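Local atomic coordinates of cell division GTPase FtsZ, diverged (Clostridium botulinum C, PDB entry 3V3T), a protein that belongs to the tubulin/FtsZ family of filament-forming cytoskeletal proteins and joins a Rossmann-like domain to a tubulin-like C-terminal domain. Residues 181-186 with 213-218; 189-194 with 276-281; 204-209 with 283-288. The protein carries 1 engineered substitution. All blocks are in the same frame, centred on the assembly; numbering follows the deposited sequence. Where two conformers were deposited one is given.

Interaction 1. Residues 181-186 with 213-218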
loop_
_atom_site.group_PDB
_atom_site.type_symbol
_atom_site.label_atom_id
_atom_site.label_comp_id
_atom_site.label_asym_id
_atom_site.label_seq_id
_atom_site.Cartn_x
_atom_site.Cartn_y
_atom_site.Cartn_z
ATOM N N THR A 181 9.075 5.479 -3.946
ATOM C CA THR A 181 10.085 5.046 -4.905
ATOM C C THR A 181 9.795 3.628 -5.391
ATOM O O THR A 181 9.818 3.356 -6.596
ATOM C CB THR A 181 11.503 5.155 -4.318
ATOM O OG1 THR A 181 11.751 6.518 -3.970
ATOM C CG2 THR A 181 12.560 4.707 -5.330
ATOM N N LEU A 182 9.497 2.724 -4.464
ATOM C CA LEU A 182 9.279 1.333 -4.848
ATOM C C LEU A 182 8.050 1.209 -5.741
ATOM O O LEU A 182 8.058 0.495 -6.738
ATOM C CB LEU A 182 9.147 0.437 -3.622
ATOM C CG LEU A 182 10.423 0.235 -2.804
ATOM C CD1 LEU A 182 10.102 -0.508 -1.520
ATOM C CD2 LEU A 182 11.453 -0.528 -3.612
ATOM N N PHE A 183 6.991 1.916 -5.395
ATOM C CA PHE A 183 5.775 1.812 -6.178
ATOM C C PHE A 183 5.949 2.399 -7.576
ATOM O O PHE A 183 5.540 1.806 -8.570
ATOM C CB PHE A 183 4.615 2.498 -5.464
ATOM C CG PHE A 183 3.308 2.254 -6.115
ATOM C CD1 PHE A 183 2.613 1.079 -5.868
ATOM C CD2 PHE A 183 2.761 3.192 -6.976
ATOM C CE1 PHE A 183 1.375 0.851 -6.477
ATOM C CE2 PHE A 183 1.538 2.966 -7.577
ATOM C CZ PHE A 183 0.847 1.787 -7.321
ATOM N N ASN A 184 6.552 3.574 -7.648
ATOM C CA ASN A 184 6.816 4.187 -8.933
ATOM C C ASN A 184 7.796 3.361 -9.783
ATOM O O ASN A 184 7.629 3.247 -11.002
ATOM C CB ASN A 184 7.298 5.629 -8.752
ATOM C CG ASN A 184 7.383 6.373 -10.057
ATOM O OD1 ASN A 184 6.370 6.600 -10.727
ATOM N ND2 ASN A 184 8.595 6.758 -10.436
ATOM N N ASP A 185 8.806 2.770 -9.147
ATOM C CA ASP A 185 9.724 1.879 -9.866
ATOM C C ASP A 185 8.959 0.686 -10.415
ATOM O O ASP A 185 9.163 0.274 -11.553
ATOM C CB ASP A 185 10.847 1.388 -8.956
ATOM C CG ASP A 185 11.869 2.461 -8.670
ATOM O OD1 ASP A 185 11.862 3.499 -9.370
ATOM O OD2 ASP A 185 12.677 2.263 -7.746
ATOM N N PHE A 186 8.063 0.148 -9.591
ATOM C CA PHE A 186 7.184 -0.938 -10.001
ATOM C C PHE A 186 6.399 -0.565 -11.274
ATOM O O PHE A 186 6.449 -1.276 -12.276
ATOM C CB PHE A 186 6.289 -1.319 -8.812
ATOM C CG PHE A 186 5.051 -2.065 -9.177
ATOM C CD1 PHE A 186 5.069 -3.033 -10.155
ATOM C CD2 PHE A 186 3.862 -1.808 -8.508
ATOM C CE1 PHE A 186 3.917 -3.718 -10.472
ATOM C CE2 PHE A 186 2.716 -2.497 -8.816
ATOM C CZ PHE A 186 2.741 -3.452 -9.799
ATOM N N ASN A 213 0.616 -7.498 -1.595
ATOM C CA ASN A 213 1.670 -7.248 -2.539
ATOM C C ASN A 213 2.919 -6.740 -1.791
ATOM O O ASN A 213 2.824 -5.999 -0.812
ATOM C CB ASN A 213 1.164 -6.278 -3.625
ATOM C CG ASN A 213 0.034 -6.886 -4.496
ATOM O OD1 ASN A 213 -0.522 -7.959 -4.194
ATOM N ND2 ASN A 213 -0.309 -6.185 -5.580
ATOM N N VAL A 214 4.094 -7.197 -2.222
ATOM C CA VAL A 214 5.351 -6.718 -1.644
ATOM C C VAL A 214 6.322 -6.367 -2.797
ATOM O O VAL A 214 6.435 -7.110 -3.772
ATOM C CB VAL A 214 5.978 -7.753 -0.669
ATOM C CG1 VAL A 214 7.435 -7.415 -0.369
ATOM C CG2 VAL A 214 5.184 -7.798 0.623
ATOM N N ILE A 215 6.987 -5.218 -2.698
ATOM C CA ILE A 215 7.925 -4.775 -3.727
ATOM C C ILE A 215 9.322 -4.780 -3.126
ATOM O O ILE A 215 9.532 -4.198 -2.063
ATOM C CB ILE A 215 7.593 -3.332 -4.212
ATOM C CG1 ILE A 215 6.139 -3.237 -4.677
ATOM C CG2 ILE A 215 8.561 -2.886 -5.310
ATOM C CD1 ILE A 215 5.691 -1.831 -5.026
ATOM N N LEU A 216 10.269 -5.437 -3.792
ATOM C CA LEU A 216 11.653 -5.502 -3.308
ATOM C C LEU A 216 12.641 -4.993 -4.337
ATOM O O LEU A 216 12.533 -5.310 -5.514
ATOM C CB LEU A 216 12.043 -6.939 -2.970
ATOM C CG LEU A 216 11.163 -7.667 -1.946
ATOM C CD1 LEU A 216 11.484 -9.164 -1.941
ATOM C CD2 LEU A 216 11.350 -7.066 -0.561
ATOM N N GLU A 217 13.619 -4.216 -3.890
ATOM C CA GLU A 217 14.767 -3.912 -4.725
ATOM C C GLU A 217 16.064 -4.424 -4.083
ATOM O O GLU A 217 16.247 -4.351 -2.868
ATOM C CB GLU A 217 14.818 -2.423 -5.069
ATOM C CG GLU A 217 13.707 -2.014 -6.041
ATOM C CD GLU A 217 13.716 -0.540 -6.391
ATOM O OE1 GLU A 217 14.627 0.181 -5.950
ATOM O OE2 GLU A 217 12.803 -0.093 -7.117
ATOM N N PHE A 218 16.955 -4.963 -4.907
ATOM C CA PHE A 218 18.161 -5.584 -4.393
ATOM C C PHE A 218 19.411 -5.190 -5.156
ATOM O O PHE A 218 19.342 -4.741 -6.304
ATOM C CB PHE A 218 18.024 -7.105 -4.352
ATOM C CG PHE A 218 17.883 -7.747 -5.702
ATOM C CD1 PHE A 218 18.986 -8.292 -6.344
ATOM C CD2 PHE A 218 16.638 -7.838 -6.315
ATOM C CE1 PHE A 218 18.859 -8.903 -7.591
ATOM C CE2 PHE A 218 16.494 -8.444 -7.548
ATOM C CZ PHE A 218 17.611 -8.982 -8.192
#

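Interaction 2. Residues 189-194 with 276-281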
loop_
_atom_site.group_PDB
_atom_site.type_symbol
_atom_site.label_atom_id
_atom_site.label_comp_id
_atom_site.label_asym_id
_atom_site.label_seq_id
_atom_site.Cartn_x
_atom_site.Cartn_y
_atom_site.Cartn_z
ATOM N N MET A 189 8.351 -0.630 -14.828
ATOM C CA MET A 189 8.954 -1.848 -15.361
ATOM C C MET A 189 8.648 -2.042 -16.839
ATOM O O MET A 189 9.243 -2.900 -17.495
ATOM C CB MET A 189 8.503 -3.079 -14.574
ATOM C CG MET A 189 9.062 -3.157 -13.174
ATOM S SD MET A 189 8.259 -4.449 -12.220
ATOM C CE MET A 189 9.147 -5.894 -12.784
ATOM N N SER A 190 7.720 -1.246 -17.364
ATOM C CA SER A 190 7.376 -1.336 -18.783
ATOM C C SER A 190 8.233 -0.438 -19.674
ATOM O O SER A 190 8.167 -0.550 -20.899
ATOM C CB SER A 190 5.889 -1.048 -19.016
ATOM O OG SER A 190 5.463 0.079 -18.266
ATOM N N GLU A 191 9.038 0.440 -19.076
ATOM C CA GLU A 191 9.887 1.337 -19.854
ATOM C C GLU A 191 10.663 0.557 -20.915
ATOM O O GLU A 191 11.410 -0.370 -20.593
ATOM C CB GLU A 191 10.833 2.121 -18.940
ATOM C CG GLU A 191 10.120 3.149 -18.065
ATOM C CD GLU A 191 11.043 3.833 -17.066
ATOM O OE1 GLU A 191 12.052 3.217 -16.656
ATOM O OE2 GLU A 191 10.753 4.989 -16.689
ATOM N N SER A 192 10.475 0.941 -22.177
ATOM C CA SER A 192 11.060 0.219 -23.307
ATOM C C SER A 192 12.505 -0.216 -23.058
ATOM O O SER A 192 13.282 0.482 -22.403
ATOM C CB SER A 192 10.950 1.030 -24.604
ATOM O OG SER A 192 11.830 2.141 -24.602
ATOM N N HIS A 193 12.848 -1.387 -23.582
ATOM C CA HIS A 193 14.173 -1.952 -23.386
ATOM C C HIS A 193 14.371 -3.168 -24.288
ATOM O O HIS A 193 13.407 -3.838 -24.664
ATOM C CB HIS A 193 14.367 -2.338 -21.919
ATOM C CG HIS A 193 15.724 -2.892 -21.611
ATOM N ND1 HIS A 193 16.062 -4.207 -21.849
ATOM C CD2 HIS A 193 16.826 -2.312 -21.076
ATOM C CE1 HIS A 193 17.315 -4.413 -21.479
ATOM N NE2 HIS A 193 17.801 -3.279 -21.008
ATOM N N ALA A 194 15.622 -3.436 -24.645
ATOM C CA ALA A 194 15.959 -4.610 -25.439
ATOM C C ALA A 194 16.692 -5.634 -24.572
ATOM O O ALA A 194 17.728 -5.331 -23.981
ATOM C CB ALA A 194 16.804 -4.218 -26.641
ATOM N N ASN A 276 15.609 -4.004 -17.317
ATOM C CA ASN A 276 15.646 -2.558 -17.399
ATOM C C ASN A 276 17.069 -2.100 -17.179
ATOM O O ASN A 276 17.928 -2.899 -16.826
ATOM C CB ASN A 276 14.697 -1.912 -16.391
ATOM C CG ASN A 276 15.221 -1.973 -14.976
ATOM O OD1 ASN A 276 15.739 -0.986 -14.451
ATOM N ND2 ASN A 276 15.096 -3.135 -14.351
ATOM N N SER A 277 17.317 -0.818 -17.397
ATOM C CA SER A 277 18.679 -0.298 -17.402
ATOM C C SER A 277 19.118 0.179 -16.025
ATOM O O SER A 277 20.297 0.469 -15.817
ATOM C CB SER A 277 18.785 0.852 -18.407
ATOM O OG SER A 277 17.718 1.776 -18.230
ATOM N N LYS A 278 18.178 0.234 -15.084
ATOM C CA LYS A 278 18.394 0.966 -13.836
ATOM C C LYS A 278 18.453 0.137 -12.544
ATOM O O LYS A 278 19.440 0.197 -11.811
ATOM C CB LYS A 278 17.354 2.086 -13.701
ATOM C CG LYS A 278 17.454 3.139 -14.798
ATOM C CD LYS A 278 16.296 4.129 -14.753
ATOM C CE LYS A 278 16.417 5.162 -15.874
ATOM N NZ LYS A 278 15.297 6.146 -15.881
ATOM N N LYS A 279 17.401 -0.619 -12.254
ATOM C CA LYS A 279 17.290 -1.271 -10.952
ATOM C C LYS A 279 16.963 -2.753 -11.030
ATOM O O LYS A 279 16.618 -3.272 -12.087
ATOM C CB LYS A 279 16.251 -0.549 -10.084
ATOM C CG LYS A 279 16.703 0.839 -9.654
ATOM C CD LYS A 279 15.727 1.501 -8.714
ATOM C CE LYS A 279 16.275 2.820 -8.208
ATOM N NZ LYS A 279 15.294 3.527 -7.341
ATOM N N ASN A 280 17.092 -3.436 -9.898
ATOM C CA ASN A 280 16.675 -4.827 -9.803
ATOM C C ASN A 280 15.493 -4.926 -8.873
ATOM O O ASN A 280 15.598 -4.661 -7.669
ATOM C CB ASN A 280 17.808 -5.714 -9.308
ATOM C CG ASN A 280 19.002 -5.667 -10.210
ATOM O OD1 ASN A 280 18.973 -6.192 -11.326
ATOM N ND2 ASN A 280 20.066 -5.021 -9.741
ATOM N N ILE A 281 14.356 -5.296 -9.435
ATOM C CA ILE A 281 13.127 -5.204 -8.684
ATOM C C ILE A 281 12.282 -6.463 -8.821
ATOM O O ILE A 281 12.133 -7.018 -9.909
ATOM C CB ILE A 281 12.352 -3.919 -9.068
ATOM C CG1 ILE A 281 10.969 -3.889 -8.411
ATOM C CG2 ILE A 281 12.234 -3.793 -10.556
ATOM C CD1 ILE A 281 10.261 -2.541 -8.563
#

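Interaction 3. Residues 204-209 with 283-288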
loop_
_atom_site.group_PDB
_atom_site.type_symbol
_atom_site.label_atom_id
_atom_site.label_comp_id
_atom_site.label_asym_id
_atom_site.label_seq_id
_atom_site.Cartn_x
_atom_site.Cartn_y
_atom_site.Cartn_z
ATOM N N SER A 204 -0.431 -4.299 -15.227
ATOM C CA SER A 204 -1.852 -4.256 -14.884
ATOM C C SER A 204 -2.264 -5.495 -14.070
ATOM O O SER A 204 -2.872 -5.373 -13.004
ATOM C CB SER A 204 -2.706 -4.130 -16.152
ATOM O OG SER A 204 -4.083 -4.274 -15.857
ATOM N N LYS A 205 -1.924 -6.682 -14.566
ATOM C CA LYS A 205 -2.247 -7.921 -13.850
ATOM C C LYS A 205 -1.656 -7.982 -12.440
ATOM O O LYS A 205 -2.287 -8.496 -11.518
ATOM C CB LYS A 205 -1.828 -9.151 -14.668
ATOM C CG LYS A 205 -2.899 -9.589 -15.661
ATOM C CD LYS A 205 -2.343 -10.402 -16.805
ATOM C CE LYS A 205 -3.454 -10.724 -17.809
ATOM N NZ LYS A 205 -2.948 -11.441 -19.026
ATOM N N LEU A 206 -0.440 -7.475 -12.269
ATOM C CA LEU A 206 0.159 -7.436 -10.942
ATOM C C LEU A 206 -0.609 -6.457 -10.033
ATOM O O LEU A 206 -0.785 -6.715 -8.851
ATOM C CB LEU A 206 1.638 -7.054 -11.019
ATOM C CG LEU A 206 2.592 -8.093 -11.613
ATOM C CD1 LEU A 206 3.858 -7.438 -12.154
ATOM C CD2 LEU A 206 2.933 -9.212 -10.619
ATOM N N LEU A 207 -1.051 -5.339 -10.605
ATOM C CA LEU A 207 -1.807 -4.323 -9.894
ATOM C C LEU A 207 -3.187 -4.805 -9.462
ATOM O O LEU A 207 -3.706 -4.383 -8.429
ATOM C CB LEU A 207 -2.015 -3.117 -10.802
ATOM C CG LEU A 207 -1.052 -1.943 -10.699
ATOM C CD1 LEU A 207 -1.415 -0.903 -11.770
ATOM C CD2 LEU A 207 -1.068 -1.340 -9.286
ATOM N N THR A 208 -3.793 -5.671 -10.263
ATOM C CA THR A 208 -5.158 -6.085 -9.979
ATOM C C THR A 208 -5.240 -7.386 -9.176
ATOM O O THR A 208 -6.334 -7.831 -8.828
ATOM C CB THR A 208 -6.025 -6.148 -11.271
ATOM O OG1 THR A 208 -5.483 -7.096 -12.201
ATOM C CG2 THR A 208 -6.081 -4.784 -11.931
ATOM N N MET A 209 -4.084 -7.975 -8.868
ATOM C CA MET A 209 -4.049 -9.201 -8.069
ATOM C C MET A 209 -4.427 -8.893 -6.627
ATOM O O MET A 209 -3.959 -7.918 -6.051
ATOM C CB MET A 209 -2.667 -9.850 -8.108
ATOM C CG MET A 209 -2.517 -11.018 -7.152
ATOM S SD MET A 209 -3.633 -12.390 -7.524
ATOM C CE MET A 209 -3.110 -12.866 -9.158
ATOM N N VAL A 283 8.421 -7.827 -7.733
ATOM C CA VAL A 283 7.106 -7.556 -7.200
ATOM C C VAL A 283 6.393 -8.874 -6.991
ATOM O O VAL A 283 6.195 -9.628 -7.944
ATOM C CB VAL A 283 6.287 -6.705 -8.179
ATOM C CG1 VAL A 283 4.916 -6.382 -7.578
ATOM C CG2 VAL A 283 7.048 -5.433 -8.515
ATOM N N ALA A 284 6.025 -9.154 -5.743
ATOM C CA ALA A 284 5.308 -10.374 -5.398
ATOM C C ALA A 284 3.879 -10.028 -4.987
ATOM O O ALA A 284 3.675 -9.227 -4.080
ATOM C CB ALA A 284 6.026 -11.109 -4.274
ATOM N N THR A 285 2.896 -10.623 -5.659
ATOM C CA THR A 285 1.497 -10.285 -5.408
ATOM C C THR A 285 0.696 -11.525 -5.036
ATOM O O THR A 285 1.059 -12.631 -5.398
ATOM C CB THR A 285 0.852 -9.643 -6.662
ATOM O OG1 THR A 285 0.794 -10.614 -7.715
ATOM C CG2 THR A 285 1.677 -8.450 -7.140
ATOM N N GLY A 286 -0.400 -11.342 -4.318
ATOM C CA GLY A 286 -1.238 -12.459 -3.927
ATOM C C GLY A 286 -0.718 -13.187 -2.699
ATOM O O GLY A 286 -1.097 -14.322 -2.442
ATOM N N ILE A 287 0.156 -12.536 -1.940
ATOM C CA ILE A 287 0.676 -13.121 -0.713
ATOM C C ILE A 287 -0.407 -13.132 0.350
ATOM O O ILE A 287 -1.151 -12.155 0.500
ATOM C CB ILE A 287 1.875 -12.299 -0.183
ATOM C CG1 ILE A 287 3.065 -12.411 -1.131
ATOM C CG2 ILE A 287 2.274 -12.755 1.207
ATOM C CD1 ILE A 287 4.188 -11.404 -0.841
ATOM N N GLU A 288 -0.505 -14.212 1.115
ATOM C CA GLU A 288 -1.464 -14.205 2.219
ATOM C C GLU A 288 -1.230 -12.959 3.068
ATOM O O GLU A 288 -0.099 -12.661 3.418
ATOM C CB GLU A 288 -1.338 -15.462 3.073
ATOM C CG GLU A 288 -2.669 -15.994 3.544
ATOM C CD GLU A 288 -3.586 -16.348 2.388
ATOM O OE1 GLU A 288 -3.093 -16.929 1.394
ATOM O OE2 GLU A 288 -4.796 -16.034 2.466
#

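Interaction 1. Residues 181-186 with 213-218
Leu182 and Ile215 meet where helix 172-187 passes over strand 211-217, the two axes 8.6 Å apart and turned 91° to one another. CB of Leu182 rests on CG2 of Ile215 at 3.8 Å. The leucine CG, anti to the carbonyl carbon (chi1 -69°), then divides its methyls between two neighbours on the strand: CD1 lies near the backbone O of Ile215, while CD2 packs 3.6 Å from CG of Glu217. The side chains of Leu182 and Glu217 run alongside each other, pointing opposite ways, and the aliphatic part of the glutamate serves as an apolar surface.

Both methyls of Ile215 reach the backbone O of Leu182, and CG2 also packs on the leucine CB. CG1 continues into CD1 in an extended arm (chi2 174°), which carries that methyl up against the helix backbone. There CD1 comes to 3.8 Å from CA of Phe183 and 3.9 Å from CB of Phe186, and lies obliquely to both rings. A beta-branched residue suits this place, for its two branches let one residue touch Leu182 with CG2 and Phe183 and Phe186 with CD1.

At the more open end the chemistry changes. The carboxylates of Asp185 and Glu217 are nearly coplanar, their side chains crossing at about a right angle. The modelled 2.4 Å between OD2 of Asp185 and OE2 of Glu217 is doubtful in detail, but such closeness would be consistent with a proton held on one acid. Lys279 forms a salt bridge with Asp185 and a weak, long ion pair with Glu217, which should ease the repulsion.

Phe183 also packs on Leu23 of helix 14-26. A long helix lying between a Rossmann-like domain and the C-terminal sheet in this way corresponds to the core helix that links the two domains in tubulin and FtsZ.

Interaction 2. Residues 189-194 with 276-281
Asn276 meets His193 through its backbone: its N stands 4.2 Å above the imidazole plane, over the ring centre, and its CA is 3.9 Å from CD2 of the histidine, over the same ring. The asparagine side chain turns back into its own loop. OD1 accepts from Lys278 N, which stands above the carbonyl plane, and from Lys279 N, which lies in that plane on a lone pair at 2.8 Å. ND2 gives a bond of 2.7 Å to Lys279 O and another to Ser251 OG. An amide suits this place because it can accept and donate at once, closing the turn over residues 276-279 and tying it to strand 247-252.

Ser277 follows, exposed, its N oblique to the His193 ring. Lys278 then extends its chain toward Glu191; in the conformer given, NZ and OE1 are 4.4 Å apart, too far for a salt bridge, so any attraction is probably weak. Ile281 sets CG2 4.2 Å from CG of Met189, a buried apolar contact at the strand end of the loop.

The arrangement is an Asx turn extended to an Asx motif, linking strand 270-275 to 281-287, with strand 247-252 between them in the sheet.

Interaction 3. Residues 204-209 with 283-288
Met209 lays its CG against a sharp corner of the opposing strand, 3.6 Å from N of Gly286. The corner is possible because Gly286 takes a positive phi (82°), a conformation glycine tolerates well since it has no CB to press on the carbonyl O of Thr285. Gly286 and Ile287 both face Ser212, forming a G1 beta bulge at which the chain turns.

The methionine gets there because its CG is anti to the backbone N (chi1 172°); the chain then bends at both following torsions. Its CB and CG cross obliquely over Thr285, with CG 3.4 Å from OG1. A chi1 of 66° places that hydroxyl in the crowded position between its own N and carbonyl carbon. Its polar need is met by a hydrogen bond with the backbone O of Phe247, so covering it with the Met209 methylenes probably costs little.

The other branch of Thr285 serves the helix. CG2 approaches O of Leu206 at 3.5 Å and CD2 of the same residue at 3.8 Å, the two side chains crossing at about a right angle. Threonine therefore does two jobs, a polar anchor to strand 247-252 and a methyl for the helix. CD2 of Leu206 also lies 4.2 Å from O of Val283, so the leucine spreads over the strand near the end of its helix. In the conformer given, Asn213 makes weak hydrogen bonds to Leu206 O through ND2 and to Gly286 N through OD1.

Helix 200-208 thus leans on strand 281-287 between its sheet neighbours 211-217 and 247-252. Phe247 touches both Leu206 and Met209, and Phe186 of helix 172-187 packs on Leu206 and Val283.

How the interactions relate
Interactions 1 and 3 lie in the buried part of the fold, where helices 172-187 and 200-208, consecutive in the chain, cover neighbouring strands of one sheet; Val214 N and Ala284 O join those strands in a probable hydrogen bond. Aliphatic branches do most of the work in both, though interaction 1 ends in a pair of acids beside a lysine while interaction 3 ends at a bulge. Interaction 2 is farther out and mostly at the surface, a meeting of loops shaped by the bonds of one asparagine side chain to its own backbone. It reaches interaction 1 through Lys279, whose NZ is 2.9 Å from Asp185 OD2, and interaction 3 through Met189 packing on Val283.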